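ZYG-9 (Caenorhabditis elegans, PDB 2OF3) plays a major role in organizing microtubules and spindle poles during mitosis and meiosis in one-cell embryos, here represented by one of its TOG domains. Local coordinates at residues R153-N157 with L189-Y193; P165-P170 with P202-V208. Residue numbers count along the deposited sequence, not the author numbering.

Interaction 1 (R153-N157 with L189-Y193)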
ATOM      1  N   ARG A 153       7.617   3.476   1.362  1.00 22.08           N
ATOM      2  CA  ARG A 153       6.982   4.162   2.470  1.00 23.55           C
ATOM      3  C   ARG A 153       6.530   5.518   2.090  1.00 23.79           C
ATOM      4  O   ARG A 153       5.498   5.969   2.599  1.00 25.10           O
ATOM      5  CB  ARG A 153       7.871   4.266   3.718  1.00 24.75           C
ATOM      6  CG  ARG A 153       7.398   5.304   4.760  1.00 28.74           C
ATOM      7  CD  ARG A 153       5.965   5.001   5.432  1.00 30.52           C
ATOM      8  NE  ARG A 153       6.306   4.438   6.708  1.00 40.84           N
ATOM      9  CZ  ARG A 153       6.391   5.017   7.915  1.00 34.53           C
ATOM     10  NH1 ARG A 153       5.947   6.238   8.275  1.00 29.93           N
ATOM     11  NH2 ARG A 153       6.863   4.224   8.824  1.00 33.19           N
ATOM     12  N   ASP A 154       7.258   6.200   1.208  1.00 24.20           N
ATOM     13  CA  ASP A 154       6.807   7.529   0.720  1.00 24.39           C
ATOM     14  C   ASP A 154       5.476   7.425  -0.013  1.00 23.61           C
ATOM     15  O   ASP A 154       4.626   8.323   0.127  1.00 23.58           O
ATOM     16  CB  ASP A 154       7.819   8.186  -0.230  1.00 25.91           C
ATOM     17  CG  ASP A 154       9.147   8.539   0.457  1.00 31.23           C
ATOM     18  OD1 ASP A 154       9.141   8.821   1.700  1.00 35.66           O
ATOM     19  OD2 ASP A 154      10.192   8.516  -0.250  1.00 35.15           O
ATOM     20  N   ILE A 155       5.278   6.356  -0.782  1.00 21.10           N
ATOM     21  CA  ILE A 155       3.936   6.138  -1.429  1.00 21.48           C
ATOM     22  C   ILE A 155       2.871   5.807  -0.370  1.00 21.23           C
ATOM     23  O   ILE A 155       1.792   6.323  -0.403  1.00 21.86           O
ATOM     24  CB  ILE A 155       3.967   5.024  -2.541  1.00 21.37           C
ATOM     25  CG1 ILE A 155       4.851   5.433  -3.708  1.00 19.75           C
ATOM     26  CG2 ILE A 155       2.536   4.628  -3.041  1.00 20.15           C
ATOM     27  CD1 ILE A 155       5.511   4.206  -4.334  1.00 21.35           C
ATOM     28  N   VAL A 156       3.198   4.976   0.607  1.00 21.51           N
ATOM     29  CA  VAL A 156       2.273   4.693   1.698  1.00 21.25           C
ATOM     30  C   VAL A 156       1.878   5.991   2.393  1.00 22.36           C
ATOM     31  O   VAL A 156       0.729   6.143   2.772  1.00 23.11           O
ATOM     32  CB  VAL A 156       2.896   3.707   2.687  1.00 21.08           C
ATOM     33  CG1 VAL A 156       1.976   3.550   3.921  1.00 20.60           C
ATOM     34  CG2 VAL A 156       3.076   2.324   2.015  1.00 18.63           C
ATOM     35  N   ASN A 157       2.816   6.912   2.624  1.00 22.86           N
ATOM     36  CA  ASN A 157       2.530   8.183   3.341  1.00 23.65           C
ATOM     37  C   ASN A 157       1.552   9.077   2.570  1.00 22.99           C
ATOM     38  O   ASN A 157       0.688   9.736   3.175  1.00 23.73           O
ATOM     39  CB  ASN A 157       3.838   8.973   3.636  1.00 23.15           C
ATOM     40  CG  ASN A 157       4.674   8.352   4.757  1.00 26.52           C
ATOM     41  OD1 ASN A 157       4.196   7.491   5.525  1.00 27.26           O
ATOM     42  ND2 ASN A 157       5.951   8.786   4.858  1.00 30.44           N
ATOM     43  N   LEU A 189       5.644  -0.018  11.836  1.00 22.61           N
ATOM     44  CA  LEU A 189       6.151   1.379  11.871  1.00 22.74           C
ATOM     45  C   LEU A 189       5.122   2.370  11.331  1.00 21.88           C
ATOM     46  O   LEU A 189       5.015   3.472  11.838  1.00 22.82           O
ATOM     47  CB  LEU A 189       7.475   1.530  11.072  1.00 21.74           C
ATOM     48  CG  LEU A 189       8.664   0.789  11.708  1.00 25.27           C
ATOM     49  CD1 LEU A 189       9.840   0.917  10.791  1.00 26.48           C
ATOM     50  CD2 LEU A 189       9.027   1.285  13.144  1.00 23.19           C
ATOM     51  N   VAL A 190       4.403   2.007  10.283  1.00 21.60           N
ATOM     52  CA  VAL A 190       3.303   2.867   9.800  1.00 21.71           C
ATOM     53  C   VAL A 190       2.174   3.008  10.879  1.00 22.54           C
ATOM     54  O   VAL A 190       1.739   4.132  11.201  1.00 23.06           O
ATOM     55  CB  VAL A 190       2.711   2.361   8.445  1.00 21.15           C
ATOM     56  CG1 VAL A 190       1.582   3.337   7.976  1.00 19.67           C
ATOM     57  CG2 VAL A 190       3.818   2.306   7.357  1.00 21.06           C
ATOM     58  N   ILE A 191       1.737   1.889  11.457  1.00 22.75           N
ATOM     59  CA  ILE A 191       0.798   1.938  12.576  1.00 23.55           C
ATOM     60  C   ILE A 191       1.334   2.799  13.693  1.00 24.54           C
ATOM     61  O   ILE A 191       0.606   3.627  14.224  1.00 25.62           O
ATOM     62  CB  ILE A 191       0.450   0.539  13.056  1.00 24.05           C
ATOM     63  CG1 ILE A 191      -0.317  -0.239  11.945  1.00 23.67           C
ATOM     64  CG2 ILE A 191      -0.333   0.605  14.421  1.00 23.89           C
ATOM     65  CD1 ILE A 191      -0.434  -1.802  12.144  1.00 24.38           C
ATOM     66  N   GLU A 192       2.611   2.660  14.059  1.00 24.08           N
ATOM     67  CA  GLU A 192       3.149   3.493  15.102  1.00 24.82           C
ATOM     68  C   GLU A 192       3.009   4.988  14.738  1.00 25.51           C
ATOM     69  O   GLU A 192       2.643   5.824  15.562  1.00 25.55           O
ATOM     70  CB  GLU A 192       4.614   3.126  15.378  1.00 23.19           C
ATOM     71  CG  GLU A 192       5.185   3.988  16.476  1.00 28.74           C
ATOM     72  CD  GLU A 192       6.687   3.959  16.581  1.00 35.86           C
ATOM     73  OE1 GLU A 192       7.337   3.077  15.961  1.00 38.21           O
ATOM     74  OE2 GLU A 192       7.208   4.830  17.322  1.00 38.14           O
ATOM     75  N   TYR A 193       3.286   5.340  13.496  1.00 26.64           N
ATOM     76  CA  TYR A 193       3.194   6.710  13.066  1.00 28.36           C
ATOM     77  C   TYR A 193       1.749   7.264  13.100  1.00 27.85           C
ATOM     78  O   TYR A 193       1.526   8.424  13.455  1.00 27.33           O
ATOM     79  CB  TYR A 193       3.811   6.746  11.690  1.00 31.55           C
ATOM     80  CG  TYR A 193       3.537   7.921  10.806  1.00 35.99           C
ATOM     81  CD1 TYR A 193       4.142   9.170  11.027  1.00 40.10           C
ATOM     82  CD2 TYR A 193       2.727   7.755   9.695  1.00 39.02           C
ATOM     83  CE1 TYR A 193       3.889  10.262  10.140  1.00 42.69           C
ATOM     84  CE2 TYR A 193       2.479   8.787   8.826  1.00 43.51           C
ATOM     85  CZ  TYR A 193       3.058  10.042   9.037  1.00 42.21           C
ATOM     86  OH  TYR A 193       2.769  11.031   8.079  1.00 44.31           O
TER
HETATM   87  O   HOH W   1       0.911  10.568   5.898  1.00 42.81           O
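Leu-189 meets helix 146-163 through its CB, which lies 3.6 Å from NH2 of Arg-153, near the plane of the guanidinium and at its edge. One residue on, Val-190 covers a face of the same group, its CG2 3.3 Å from NE of Arg-153. Its other methyl, CG1, packs at 4.1 Å against CG1 of Val-156, on the side of the contact where Leu-137 and Leu-138 of helix 127-139 back Val-156 and Leu-172 of helix 165-174 touches Val-190. Ile-191 and Glu-192 turn elsewhere, to helix 221-238 among others. A full turn beyond Leu-189, Tyr-193 again faces the first helix: NH1 of Arg-153 lies over one face of its ring, 3.8 Å from CD2, and OD1 of Asn-157 approaches CE2 to 3.9 Å. Water 1 joins the tip of the tyrosine to the opposite backbone, 2.9 Å from both Tyr-193 OH and Asn-157 O, donating to the carbonyl. The segment axes come no closer than 11.9 Å and cross at -37°, a separation wide enough for the long arginine to lie between them. Arg-153 NH1 also makes a weak hydrogen bond to Asn-157 OD1 (3.5 Å) one turn on in its own helix; the side chain reaches the gap in a bent course, with chi2 near 64° and chi3 near 101°. Direct contact therefore relies on van der Waals packing around a charged group, with polar bridging between the helices supplied by water.

Interaction 2 (P165-P170 with P202-V208)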
ATOM      1  N   PRO A 165      -6.007   6.758   8.230  1.00 26.42           N
ATOM      2  CA  PRO A 165      -5.627   5.660   9.105  1.00 26.40           C
ATOM      3  C   PRO A 165      -6.653   4.594   9.378  1.00 26.88           C
ATOM      4  O   PRO A 165      -6.309   3.399   9.432  1.00 25.94           O
ATOM      5  CB  PRO A 165      -5.248   6.378  10.383  1.00 25.82           C
ATOM      6  CG  PRO A 165      -4.564   7.559   9.852  1.00 25.90           C
ATOM      7  CD  PRO A 165      -5.595   8.041   8.819  1.00 25.82           C
ATOM      8  N   LEU A 166      -7.912   4.982   9.538  1.00 27.35           N
ATOM      9  CA  LEU A 166      -8.923   3.983   9.827  1.00 28.22           C
ATOM     10  C   LEU A 166      -9.100   2.979   8.720  1.00 26.88           C
ATOM     11  O   LEU A 166      -9.302   1.813   8.987  1.00 27.38           O
ATOM     12  CB  LEU A 166     -10.269   4.645  10.221  1.00 28.69           C
ATOM     13  CG  LEU A 166     -11.466   3.695  10.462  1.00 30.49           C
ATOM     14  CD1 LEU A 166     -11.236   2.740  11.665  1.00 32.24           C
ATOM     15  CD2 LEU A 166     -12.752   4.501  10.661  1.00 30.41           C
ATOM     16  N   LYS A 167      -9.066   3.407   7.468  1.00 26.74           N
ATOM     17  CA  LYS A 167      -9.214   2.445   6.373  1.00 26.04           C
ATOM     18  C   LYS A 167      -7.893   1.787   5.963  1.00 25.09           C
ATOM     19  O   LYS A 167      -7.928   0.732   5.368  1.00 26.24           O
ATOM     20  CB  LYS A 167      -9.826   3.097   5.115  1.00 27.99           C
ATOM     21  CG  LYS A 167     -11.278   3.568   5.226  1.00 30.39           C
ATOM     22  CD  LYS A 167     -12.271   2.405   5.272  1.00 38.09           C
ATOM     23  CE  LYS A 167     -13.776   2.893   5.211  1.00 39.18           C
ATOM     24  NZ  LYS A 167     -13.958   4.065   4.233  1.00 43.94           N
ATOM     25  N   MET A 168      -6.737   2.405   6.246  1.00 24.15           N
ATOM     26  CA  MET A 168      -5.432   1.794   5.968  1.00 22.32           C
ATOM     27  C   MET A 168      -5.053   0.682   6.942  1.00 22.57           C
ATOM     28  O   MET A 168      -4.461  -0.324   6.551  1.00 21.56           O
ATOM     29  CB  MET A 168      -4.339   2.877   5.979  1.00 21.66           C
ATOM     30  CG  MET A 168      -4.278   3.821   4.693  1.00 20.06           C
ATOM     31  SD  MET A 168      -3.866   3.074   3.093  1.00 14.63           S
ATOM     32  CE  MET A 168      -2.125   2.897   3.336  1.00 22.46           C
ATOM     33  N   THR A 169      -5.402   0.852   8.213  1.00 23.39           N
ATOM     34  CA  THR A 169      -4.875  -0.004   9.296  1.00 23.10           C
ATOM     35  C   THR A 169      -5.239  -1.458   9.154  1.00 23.56           C
ATOM     36  O   THR A 169      -4.373  -2.299   9.380  1.00 25.01           O
ATOM     37  CB  THR A 169      -5.232   0.563  10.673  1.00 23.22           C
ATOM     38  OG1 THR A 169      -4.634   1.852  10.769  1.00 23.43           O
ATOM     39  CG2 THR A 169      -4.725  -0.331  11.858  1.00 21.47           C
ATOM     40  N   PRO A 170      -6.499  -1.790   8.766  1.00 24.32           N
ATOM     41  CA  PRO A 170      -6.835  -3.222   8.553  1.00 24.16           C
ATOM     42  C   PRO A 170      -5.895  -3.948   7.546  1.00 23.88           C
ATOM     43  O   PRO A 170      -5.559  -5.147   7.732  1.00 24.56           O
ATOM     44  CB  PRO A 170      -8.284  -3.156   7.989  1.00 24.45           C
ATOM     45  CG  PRO A 170      -8.846  -1.864   8.484  1.00 24.40           C
ATOM     46  CD  PRO A 170      -7.677  -0.901   8.564  1.00 23.89           C
ATOM     47  N   PRO A 202      -9.110   6.958  17.402  1.00 37.28           N
ATOM     48  CA  PRO A 202      -9.735   6.780  16.072  1.00 36.76           C
ATOM     49  C   PRO A 202      -9.684   5.326  15.546  1.00 36.61           C
ATOM     50  O   PRO A 202     -10.449   4.990  14.623  1.00 35.73           O
ATOM     51  CB  PRO A 202      -8.924   7.707  15.178  1.00 36.82           C
ATOM     52  CG  PRO A 202      -8.201   8.650  16.088  1.00 36.23           C
ATOM     53  CD  PRO A 202      -7.971   7.900  17.351  1.00 36.88           C
ATOM     54  N   LEU A 203      -8.843   4.469  16.166  1.00 35.10           N
ATOM     55  CA  LEU A 203      -8.582   3.121  15.677  1.00 34.97           C
ATOM     56  C   LEU A 203      -9.182   2.053  16.578  1.00 36.31           C
ATOM     57  O   LEU A 203      -8.980   0.849  16.358  1.00 35.86           O
ATOM     58  CB  LEU A 203      -7.066   2.904  15.499  1.00 33.40           C
ATOM     59  CG  LEU A 203      -6.233   3.923  14.695  1.00 32.28           C
ATOM     60  CD1 LEU A 203      -4.785   3.425  14.519  1.00 28.06           C
ATOM     61  CD2 LEU A 203      -6.895   4.233  13.298  1.00 28.50           C
ATOM     62  N   LYS A 204      -9.952   2.486  17.576  1.00 38.04           N
ATOM     63  CA  LYS A 204     -10.455   1.574  18.595  1.00 39.44           C
ATOM     64  C   LYS A 204     -11.228   0.318  18.129  1.00 39.69           C
ATOM     65  O   LYS A 204     -11.124  -0.727  18.808  1.00 40.01           O
ATOM     66  CB  LYS A 204     -11.269   2.335  19.633  1.00 41.36           C
ATOM     67  CG  LYS A 204     -10.407   3.159  20.632  1.00 45.37           C
ATOM     68  CD  LYS A 204      -9.200   2.403  21.286  1.00 47.77           C
ATOM     69  CE  LYS A 204      -8.932   2.888  22.750  1.00 47.59           C
ATOM     70  NZ  LYS A 204      -9.109   4.393  23.076  1.00 48.20           N
ATOM     71  N   SER A 205     -11.975   0.393  17.009  1.00 38.27           N
ATOM     72  CA  SER A 205     -12.734  -0.788  16.496  1.00 37.74           C
ATOM     73  C   SER A 205     -11.836  -1.872  15.920  1.00 36.51           C
ATOM     74  O   SER A 205     -12.287  -3.011  15.659  1.00 35.74           O
ATOM     75  CB  SER A 205     -13.749  -0.383  15.412  1.00 38.14           C
ATOM     76  OG  SER A 205     -13.100   0.188  14.271  1.00 40.44           O
ATOM     77  N   LEU A 206     -10.557  -1.534  15.738  1.00 34.88           N
ATOM     78  CA  LEU A 206      -9.627  -2.422  15.029  1.00 33.77           C
ATOM     79  C   LEU A 206      -8.795  -3.365  15.916  1.00 33.06           C
ATOM     80  O   LEU A 206      -8.151  -4.303  15.407  1.00 32.94           O
ATOM     81  CB  LEU A 206      -8.729  -1.606  14.084  1.00 33.46           C
ATOM     82  CG  LEU A 206      -9.529  -0.785  13.044  1.00 32.77           C
ATOM     83  CD1 LEU A 206      -8.549  -0.097  12.132  1.00 30.31           C
ATOM     84  CD2 LEU A 206     -10.485  -1.723  12.256  1.00 30.40           C
ATOM     85  N   SER A 207      -8.826  -3.171  17.229  1.00 31.38           N
ATOM     86  CA  SER A 207      -8.111  -4.115  18.095  1.00 30.76           C
ATOM     87  C   SER A 207      -6.580  -4.106  17.759  1.00 29.10           C
ATOM     88  O   SER A 207      -5.949  -5.162  17.655  1.00 27.85           O
ATOM     89  CB  SER A 207      -8.658  -5.544  17.946  1.00 31.34           C
ATOM     90  OG  SER A 207      -9.913  -5.684  18.609  1.00 35.57           O
ATOM     91  N   VAL A 208      -6.036  -2.909  17.596  1.00 27.25           N
ATOM     92  CA  VAL A 208      -4.635  -2.745  17.323  1.00 28.22           C
ATOM     93  C   VAL A 208      -3.781  -3.324  18.463  1.00 27.99           C
ATOM     94  O   VAL A 208      -2.897  -4.132  18.199  1.00 28.72           O
ATOM     95  CB  VAL A 208      -4.280  -1.264  17.117  1.00 27.64           C
ATOM     96  CG1 VAL A 208      -2.763  -1.084  17.032  1.00 26.65           C
ATOM     97  CG2 VAL A 208      -4.987  -0.715  15.852  1.00 27.35           C
TER
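Leu-206 lays its CD1 methyl over the start of helix 165-174, touching three residues at almost equal range: CB of Thr-169 at 3.7 Å, CD of Pro-170 at 3.8 Å and CD1 of Leu-166 at 3.9 Å. The same methyl sits 3.8 Å from the carbonyl O of Leu-166, and Leu-206 has the largest area covered in the contact, 66 Å². Leu-203 provides the second apolar wedge. Its CD2 lies 4.0 Å from CB of Pro-165 and its CD1 4.1 Å from OG1 of Thr-169, while the CA atoms of Leu-203 and Leu-166 are only 5.9 Å apart. Such an approach brings the backbone of the turn close to the helix. Leu-166 reaches back along the turn, its CD1 3.8 Å from O of Pro-202 and 4.1 Å from OG of Ser-205. Further along, CG2 of Thr-169 meets CG2 of Val-208 at 4.0 Å.

Each partner satisfies polar groups internally. Thr-169 OG1 donates to Pro-165 O at 2.6 Å, turning its methyl side to the interface, and Leu-206 N bonds to Leu-203 O at 2.9 Å, bracing the turn. Pro-170 lacks an amide hydrogen, so its N makes no bond to the preceding turn, and the helix kinks there. Tyr-194 of helix 181-198 also packs on Pro-165 and Thr-169. The arrangement joins the loop between helices 181-198 and 208-212 to a preceding helix, as expected for successive helical repeats stacked in the HEAT-like solenoid of a TOG domain.

The contacts alternate along the chain: helix 146-163 bears the first segment of interaction 1, helix 165-174 follows with that of interaction 2, then come 189-193 on helix 181-198 and the turn 202-208. Their centres are 14 Å apart, and they touch at two points: Val-156 CG1 lies 4.2 Å from Met-168 CE, and Ile-191 CG2 lies 3.9 Å from Val-208 CG1. Apolar packing thus links them directly. Interaction 1 is nearer the centre of the chain, its own centre about 9 Å away against 15 Å for interaction 2. Together they join consecutive layers of the all-helical TOG domain at two levels, a helix-helix face and a loop-helix contact.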